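PDB 3DLJ: beta-Ala-His dipeptidase, which hydrolyses Xaa-His dipeptides, most actively carnosine and anserine, as a secreted zinc-dependent metallopeptidase of the M20A family. Local coordinates for residues A[38-43]-A[113-118]; A[141-146]-A[453-458]. All blocks are in the same frame, centred on the assembly; numbering follows the deposited sequence.

Contact 2 (141-146 with 453-458) is buried and lies at the two-zinc centre, its centre about 9 Å from the centre of the chain, against 14 Å for the partly buried contact 1 (38-43 with 113-118). Contact 1 joins two loops through one backbone hydrogen bond, a proline against a carboxylate, and a bridging water. Contact 2 joins residues 141-146 of helix 141-160 to a loop near the C-terminal end and relies on metal coordination, with a side-chain hydrogen bond from Thr-142 to Asp-453. Their centres are about 11 Å apart, and they touch: Ser-39 OG lies 2.8 Å from Lys-145 NZ, a probable hydrogen bond, while Gln-114 CG packs against His-456 CD2.

Contact 1: A[38-43]-A[113-118]; sequences ESDSVQ and VQPADR
The carboxylate of Asp-40 lies against the ring of Pro-115, the two side chains crossing at about a right angle, with Asp-40 OD2 3.3 Å from Pro-115 CA. CG stands anti to the backbone N, beside the carbonyl carbon (chi1 178°), which sets the carboxylate on the side from which the chain runs on to Val-42 and Gln-43. Asp-40 OD1 accepts from Val-42 N at 3.0 Å, nearly along the C-O axis, closing an Asx turn. The same oxygen takes the backbone N-H of Gln-43 from above the carboxylate plane. Asp-40 OD2 accepts from Gln-43 NE2 at 2.8 Å, on the syn side but tilted out of the carboxylate plane, and a water bound to OD2 passes the link on to Ala-116 N. Aspartate suits this place because its short chain keeps both oxygens close to the turn; an alanine here would probably leave these N-H groups and the water without their acceptor and free the Gln-43 amide to turn.

Val-42 meets the same proline at about a right angle, Val-42 CB lying 3.7 Å from Pro-115 CD, while Gln-43 NE2 comes within 3.9 Å of Pro-115 CB. A compact, apolar ring can thus pack against valine, carboxylate and amide at once. The backbones join at a single bridge, Val-113 N donating to Ser-39 O at 3.1 Å from above the carbonyl plane. Ser-41 OG is hydrogen-bonded to Asp-112, probably an active-site residue, and Gln-114 NE2 to the zinc ligand Glu-178.

The contact ties the loop between helices 24-35 and 46-65 to the one following strand 104-110, with Phe-48 and Leu-52 of helix 46-65 packing on residues 38-41.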
ATOM      1  N   GLU A  38       0.033 -18.692  -2.533  1.00 34.50           N
ATOM      2  CA  GLU A  38      -0.698 -17.750  -3.365  1.00 35.13           C
ATOM      3  C   GLU A  38      -1.852 -17.098  -2.610  1.00 35.07           C
ATOM      4  O   GLU A  38      -3.033 -17.345  -2.899  1.00 35.63           O
ATOM      5  CB  GLU A  38      -1.132 -18.453  -4.644  1.00 35.11           C
ATOM      6  CG  GLU A  38       0.098 -19.025  -5.346  1.00 35.97           C
ATOM      7  CD  GLU A  38      -0.193 -19.609  -6.717  1.00 39.10           C
ATOM      8  OE1 GLU A  38      -1.277 -19.313  -7.278  1.00 40.85           O
ATOM      9  OE2 GLU A  38       0.674 -20.348  -7.241  1.00 38.35           O
ATOM     10  N   SER A  39      -1.482 -16.239  -1.650  1.00 34.88           N
ATOM     11  CA  SER A  39      -2.418 -15.662  -0.663  1.00 34.31           C
ATOM     12  C   SER A  39      -3.234 -14.478  -1.205  1.00 34.04           C
ATOM     13  O   SER A  39      -3.330 -13.408  -0.598  1.00 32.24           O
ATOM     14  CB  SER A  39      -1.664 -15.283   0.616  1.00 34.42           C
ATOM     15  OG  SER A  39      -0.505 -14.523   0.316  1.00 33.42           O
ATOM     16  N   ASP A  40      -3.860 -14.717  -2.345  1.00 34.75           N
ATOM     17  CA  ASP A  40      -4.584 -13.686  -3.094  1.00 35.63           C
ATOM     18  C   ASP A  40      -5.959 -13.437  -2.427  1.00 36.30           C
ATOM     19  O   ASP A  40      -6.835 -14.315  -2.436  1.00 36.96           O
ATOM     20  CB  ASP A  40      -4.682 -14.191  -4.539  1.00 35.46           C
ATOM     21  CG  ASP A  40      -5.447 -13.270  -5.471  1.00 36.30           C
ATOM     22  OD1 ASP A  40      -6.243 -12.436  -5.016  1.00 36.14           O
ATOM     23  OD2 ASP A  40      -5.258 -13.431  -6.702  1.00 37.66           O
ATOM     24  N   SER A  41      -6.131 -12.254  -1.831  1.00 36.97           N
ATOM     25  CA  SER A  41      -7.372 -11.890  -1.125  1.00 37.40           C
ATOM     26  C   SER A  41      -8.435 -11.232  -2.007  1.00 38.16           C
ATOM     27  O   SER A  41      -9.567 -11.040  -1.567  1.00 38.13           O
ATOM     28  CB  SER A  41      -7.072 -10.940   0.027  1.00 37.22           C
ATOM     29  OG  SER A  41      -6.508  -9.729  -0.465  1.00 37.36           O
ATOM     30  N   VAL A  42      -8.060 -10.866  -3.230  1.00 39.11           N
ATOM     31  CA  VAL A  42      -8.890 -10.006  -4.072  1.00 39.82           C
ATOM     32  C   VAL A  42      -9.837 -10.863  -4.935  1.00 40.70           C
ATOM     33  O   VAL A  42     -10.969 -10.460  -5.189  1.00 40.86           O
ATOM     34  CB  VAL A  42      -8.005  -9.008  -4.917  1.00 40.21           C
ATOM     35  CG1 VAL A  42      -8.808  -8.297  -6.017  1.00 39.54           C
ATOM     36  CG2 VAL A  42      -7.330  -7.980  -4.020  1.00 38.72           C
ATOM     37  N   GLN A  43      -9.367 -12.038  -5.365  1.00 41.07           N
ATOM     38  CA  GLN A  43     -10.180 -12.995  -6.104  1.00 41.83           C
ATOM     39  C   GLN A  43     -11.100 -13.784  -5.162  1.00 41.97           C
ATOM     40  O   GLN A  43     -10.628 -14.440  -4.219  1.00 42.03           O
ATOM     41  CB  GLN A  43      -9.326 -13.925  -6.997  1.00 41.25           C
ATOM     42  CG  GLN A  43      -8.527 -13.174  -8.104  1.00 42.29           C
ATOM     43  CD  GLN A  43      -7.841 -14.109  -9.116  1.00 43.50           C
ATOM     44  OE1 GLN A  43      -8.499 -14.740  -9.961  1.00 45.42           O
ATOM     45  NE2 GLN A  43      -6.511 -14.204  -9.029  1.00 43.87           N
ATOM     46  N   VAL A 113      -1.833 -10.721  -0.865  1.00 32.16           N
ATOM     47  CA  VAL A 113      -1.223 -10.072  -2.029  1.00 31.74           C
ATOM     48  C   VAL A 113      -2.302  -9.712  -3.094  1.00 32.83           C
ATOM     49  O   VAL A 113      -3.430 -10.280  -3.103  1.00 32.35           O
ATOM     50  CB  VAL A 113      -0.093 -10.971  -2.644  1.00 31.49           C
ATOM     51  CG1 VAL A 113       1.060 -11.160  -1.658  1.00 28.96           C
ATOM     52  CG2 VAL A 113      -0.650 -12.322  -3.053  1.00 29.66           C
ATOM     53  N   GLN A 114      -1.952  -8.738  -3.942  1.00 33.03           N
ATOM     54  CA  GLN A 114      -2.673  -8.402  -5.168  1.00 33.62           C
ATOM     55  C   GLN A 114      -2.577  -9.587  -6.133  1.00 34.60           C
ATOM     56  O   GLN A 114      -1.557 -10.288  -6.137  1.00 34.38           O
ATOM     57  CB  GLN A 114      -2.056  -7.158  -5.824  1.00 33.35           C
ATOM     58  CG  GLN A 114      -2.461  -5.827  -5.171  1.00 35.34           C
ATOM     59  CD  GLN A 114      -3.929  -5.441  -5.460  1.00 38.42           C
ATOM     60  OE1 GLN A 114      -4.395  -5.555  -6.589  1.00 39.60           O
ATOM     61  NE2 GLN A 114      -4.644  -4.996  -4.439  1.00 37.39           N
ATOM     62  N   PRO A 115      -3.626  -9.818  -6.954  1.00 35.21           N
ATOM     63  CA  PRO A 115      -3.568 -10.884  -7.958  1.00 36.42           C
ATOM     64  C   PRO A 115      -2.339 -10.757  -8.862  1.00 37.74           C
ATOM     65  O   PRO A 115      -1.841  -9.658  -9.093  1.00 37.75           O
ATOM     66  CB  PRO A 115      -4.834 -10.661  -8.787  1.00 36.05           C
ATOM     67  CG  PRO A 115      -5.793 -10.009  -7.847  1.00 34.96           C
ATOM     68  CD  PRO A 115      -4.911  -9.097  -6.994  1.00 35.60           C
ATOM     69  N   ALA A 116      -1.851 -11.886  -9.352  1.00 39.34           N
ATOM     70  CA  ALA A 116      -0.774 -11.902 -10.308  1.00 41.23           C
ATOM     71  C   ALA A 116      -1.032 -12.994 -11.323  1.00 43.27           C
ATOM     72  O   ALA A 116      -1.027 -14.197 -11.007  1.00 43.57           O
ATOM     73  CB  ALA A 116       0.547 -12.129  -9.612  1.00 40.80           C
ATOM     74  N   ASP A 117      -1.284 -12.586 -12.553  1.00 45.37           N
ATOM     75  CA  ASP A 117      -1.336 -13.551 -13.628  1.00 47.13           C
ATOM     76  C   ASP A 117      -0.112 -13.338 -14.473  1.00 46.78           C
ATOM     77  O   ASP A 117       0.217 -12.207 -14.819  1.00 46.63           O
ATOM     78  CB  ASP A 117      -2.626 -13.394 -14.443  1.00 48.24           C
ATOM     79  CG  ASP A 117      -3.805 -14.173 -13.835  1.00 52.97           C
ATOM     80  OD1 ASP A 117      -3.657 -14.747 -12.719  1.00 57.07           O
ATOM     81  OD2 ASP A 117      -4.883 -14.210 -14.479  1.00 57.22           O
ATOM     82  N   ARG A 118       0.570 -14.424 -14.792  1.00 47.47           N
ATOM     83  CA  ARG A 118       1.761 -14.362 -15.630  1.00 48.18           C
ATOM     84  C   ARG A 118       1.489 -13.746 -17.007  1.00 48.72           C
ATOM     85  O   ARG A 118       2.324 -13.015 -17.546  1.00 48.92           O
ATOM     86  CB  ARG A 118       2.375 -15.744 -15.764  1.00 48.19           C
ATOM     87  CG  ARG A 118       3.734 -15.695 -16.349  1.00 48.10           C
ATOM     88  CD  ARG A 118       4.390 -17.034 -16.245  1.00 50.28           C
ATOM     89  NE  ARG A 118       5.739 -16.901 -16.751  1.00 50.39           N
ATOM     90  CZ  ARG A 118       6.712 -17.760 -16.518  1.00 51.55           C
ATOM     91  NH1 ARG A 118       6.485 -18.850 -15.780  1.00 49.39           N
ATOM     92  NH2 ARG A 118       7.917 -17.511 -17.032  1.00 52.62           N
TER
HETATM   93  O   HOH W   1      -3.072 -14.312  -8.037  1.00 33.14           O

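Contact 2: A[141-146]-A[453-458]; sequences ATDNKG and DGEHSQ. With ZN (zinc ion), chain C; ZN (zinc ion), chain D.
Asp-143 and His-456 meet at a shared zinc ion in the co-catalytic two-zinc centre characteristic of M20 metallopeptidases. Metal coordination dominates. Asp-143 bridges the pair: Asp-143 OD2 binds the zinc of chain C at 2.2 Å, and Asp-143 OD1 binds the zinc of chain D at 2.0 Å. CG is anti to the backbone N (chi1 -171°), and from there OD1 and OD2 each reach one ion. A cis peptide bond to Asn-144 directly follows this bridging aspartate. His-456 NE2 reaches the zinc of chain C at 2.0 Å, and Glu-178 completes the protein ligands there; His-110 and Asp-206 hold the second. Aspartate suits a bridging position because its two oxygens can each take one ion, and its negative charge would offset part of theirs. Histidine offers a ring nitrogen, NE2, as ligand, and its flat ring lies only 5° from the carboxylate plane, with Asp-143 CG at its edge and in its plane.

Hydrogen bonding secures the flank. Thr-142 OG1 donates to Asp-453 OD2, which it meets on the anti side of the carboxylate, while OD1 of the same acid pairs with Lys-461 in a salt bridge. A threonine combines this hydroxyl with a methyl for the apolar side. The backbone N-H groups of Thr-142 and Asp-143 both go to Glu-460.

Apolar contact fills the middle. A type II turn from Gly-454 to Ser-457 brings Glu-455 against Thr-142 and Asp-143 of helix 141-160, presenting CB while its carboxylate leads away from the helix. Glu-455 CB lies 3.8 Å from Asp-143 CB and equally 3.8 Å from Thr-142 CG2.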
ATOM      1  N   ALA A 141       6.785  -9.638  -2.790  1.00 31.14           N
ATOM      2  CA  ALA A 141       8.198  -9.482  -2.371  1.00 31.87           C
ATOM      3  C   ALA A 141       8.415  -8.217  -1.560  1.00 32.08           C
ATOM      4  O   ALA A 141       9.052  -8.259  -0.511  1.00 32.75           O
ATOM      5  CB  ALA A 141       9.156  -9.510  -3.583  1.00 31.46           C
ATOM      6  N   THR A 142       7.899  -7.094  -2.062  1.00 32.17           N
ATOM      7  CA  THR A 142       7.916  -5.814  -1.334  1.00 31.88           C
ATOM      8  C   THR A 142       6.563  -5.566  -0.593  1.00 31.76           C
ATOM      9  O   THR A 142       6.544  -5.004   0.496  1.00 32.32           O
ATOM     10  CB  THR A 142       8.263  -4.618  -2.272  1.00 31.29           C
ATOM     11  OG1 THR A 142       9.026  -3.642  -1.547  1.00 33.54           O
ATOM     12  CG2 THR A 142       7.013  -3.943  -2.816  1.00 29.74           C
ATOM     13  N   ASP A 143       5.460  -6.013  -1.180  1.00 31.57           N
ATOM     14  CA  ASP A 143       4.092  -5.714  -0.684  1.00 31.81           C
ATOM     15  C   ASP A 143       3.257  -6.994  -0.364  1.00 31.07           C
ATOM     16  O   ASP A 143       2.497  -7.454  -1.213  1.00 31.42           O
ATOM     17  CB  ASP A 143       3.385  -4.862  -1.752  1.00 31.53           C
ATOM     18  CG  ASP A 143       2.045  -4.292  -1.295  1.00 33.43           C
ATOM     19  OD1 ASP A 143       1.711  -4.341  -0.086  1.00 31.63           O
ATOM     20  OD2 ASP A 143       1.318  -3.772  -2.181  1.00 35.45           O
ATOM     21  N   ASN A 144       3.354  -7.570   0.838  1.00 30.58           N
ATOM     22  CA  ASN A 144       4.140  -7.071   1.972  1.00 30.09           C
ATOM     23  C   ASN A 144       4.941  -8.166   2.713  1.00 30.15           C
ATOM     24  O   ASN A 144       5.212  -8.029   3.899  1.00 31.08           O
ATOM     25  CB  ASN A 144       3.183  -6.378   2.947  1.00 29.83           C
ATOM     26  CG  ASN A 144       3.888  -5.500   3.955  1.00 29.53           C
ATOM     27  OD1 ASN A 144       3.524  -5.487   5.136  1.00 29.52           O
ATOM     28  ND2 ASN A 144       4.894  -4.752   3.503  1.00 27.84           N
ATOM     29  N   LYS A 145       5.331  -9.244   2.026  1.00 30.05           N
ATOM     30  CA  LYS A 145       5.966 -10.410   2.690  1.00 29.54           C
ATOM     31  C   LYS A 145       7.434 -10.134   3.027  1.00 29.59           C
ATOM     32  O   LYS A 145       7.904 -10.502   4.111  1.00 30.04           O
ATOM     33  CB  LYS A 145       5.800 -11.682   1.838  1.00 28.99           C
ATOM     34  CG  LYS A 145       4.343 -12.204   1.815  1.00 30.20           C
ATOM     35  CD  LYS A 145       4.041 -13.165   0.663  1.00 28.58           C
ATOM     36  CE  LYS A 145       2.650 -13.756   0.829  1.00 29.26           C
ATOM     37  NZ  LYS A 145       2.272 -14.691  -0.286  1.00 27.24           N
ATOM     38  N   GLY A 146       8.141  -9.457   2.123  1.00 29.14           N
ATOM     39  CA  GLY A 146       9.527  -9.016   2.371  1.00 29.24           C
ATOM     40  C   GLY A 146       9.711  -8.245   3.679  1.00 29.43           C
ATOM     41  O   GLY A 146      10.495  -8.655   4.532  1.00 29.91           O
ATOM     42  N   ASP A 453      10.275  -0.809  -7.067  1.00 34.62           N
ATOM     43  CA  ASP A 453       9.888  -2.170  -6.666  1.00 34.01           C
ATOM     44  C   ASP A 453       8.684  -2.701  -7.419  1.00 34.40           C
ATOM     45  O   ASP A 453       8.540  -3.900  -7.549  1.00 34.56           O
ATOM     46  CB  ASP A 453       9.665  -2.253  -5.157  1.00 33.35           C
ATOM     47  CG  ASP A 453      10.979  -2.445  -4.363  1.00 32.65           C
ATOM     48  OD1 ASP A 453      12.067  -2.447  -4.942  1.00 31.69           O
ATOM     49  OD2 ASP A 453      10.934  -2.601  -3.136  1.00 31.36           O
ATOM     50  N   GLY A 454       7.825  -1.809  -7.923  1.00 35.34           N
ATOM     51  CA  GLY A 454       6.690  -2.200  -8.760  1.00 34.11           C
ATOM     52  C   GLY A 454       5.575  -2.920  -8.031  1.00 34.98           C
ATOM     53  O   GLY A 454       4.988  -3.862  -8.561  1.00 34.75           O
ATOM     54  N   GLU A 455       5.250  -2.480  -6.820  1.00 35.45           N
ATOM     55  CA  GLU A 455       4.098  -3.044  -6.104  1.00 36.84           C
ATOM     56  C   GLU A 455       2.774  -2.871  -6.894  1.00 36.74           C
ATOM     57  O   GLU A 455       2.553  -1.826  -7.543  1.00 35.88           O
ATOM     58  CB  GLU A 455       4.009  -2.489  -4.667  1.00 36.72           C
ATOM     59  CG  GLU A 455       3.456  -1.059  -4.477  1.00 40.24           C
ATOM     60  CD  GLU A 455       4.308   0.051  -5.111  1.00 45.06           C
ATOM     61  OE1 GLU A 455       5.426  -0.218  -5.625  1.00 48.44           O
ATOM     62  OE2 GLU A 455       3.860   1.214  -5.090  1.00 47.21           O
ATOM     63  N   HIS A 456       1.920  -3.908  -6.838  1.00 37.10           N
ATOM     64  CA  HIS A 456       0.620  -3.954  -7.558  1.00 36.71           C
ATOM     65  C   HIS A 456       0.790  -3.972  -9.080  1.00 37.17           C
ATOM     66  O   HIS A 456      -0.129  -3.561  -9.807  1.00 38.75           O
ATOM     67  CB  HIS A 456      -0.257  -2.749  -7.201  1.00 35.67           C
ATOM     68  CG  HIS A 456      -0.662  -2.677  -5.765  1.00 35.26           C
ATOM     69  ND1 HIS A 456      -1.819  -2.044  -5.351  1.00 33.06           N
ATOM     70  CD2 HIS A 456      -0.068  -3.148  -4.642  1.00 35.11           C
ATOM     71  CE1 HIS A 456      -1.928  -2.146  -4.037  1.00 33.90           C
ATOM     72  NE2 HIS A 456      -0.875  -2.811  -3.581  1.00 35.70           N
ATOM     73  N   SER A 457       1.959  -4.392  -9.560  1.00 36.11           N
ATOM     74  CA  SER A 457       2.269  -4.428 -10.987  1.00 36.37           C
ATOM     75  C   SER A 457       2.904  -5.748 -11.342  1.00 35.53           C
ATOM     76  O   SER A 457       3.192  -6.549 -10.459  1.00 36.05           O
ATOM     77  CB  SER A 457       3.272  -3.333 -11.357  1.00 36.15           C
ATOM     78  OG  SER A 457       2.738  -2.080 -11.001  1.00 42.06           O
ATOM     79  N   GLN A 458       3.130  -5.941 -12.638  1.00 34.83           N
ATOM     80  CA  GLN A 458       3.905  -7.052 -13.170  1.00 35.03           C
ATOM     81  C   GLN A 458       5.347  -6.833 -12.772  1.00 34.09           C
ATOM     82  O   GLN A 458       5.813  -5.693 -12.741  1.00 33.34           O
ATOM     83  CB  GLN A 458       3.838  -7.102 -14.703  1.00 35.20           C
ATOM     84  CG  GLN A 458       2.476  -6.833 -15.297  1.00 38.12           C
ATOM     85  CD  GLN A 458       2.300  -5.385 -15.700  1.00 39.12           C
ATOM     86  OE1 GLN A 458       2.682  -4.472 -14.976  1.00 37.04           O
ATOM     87  NE2 GLN A 458       1.720  -5.169 -16.879  1.00 40.76           N
TER
HETATM   88 ZN    ZN C2001      -0.760  -3.463  -1.666  1.00 34.93          ZN
HETATM   89 ZN    ZN D2002       0.751  -3.616   1.455  1.00 30.29          ZN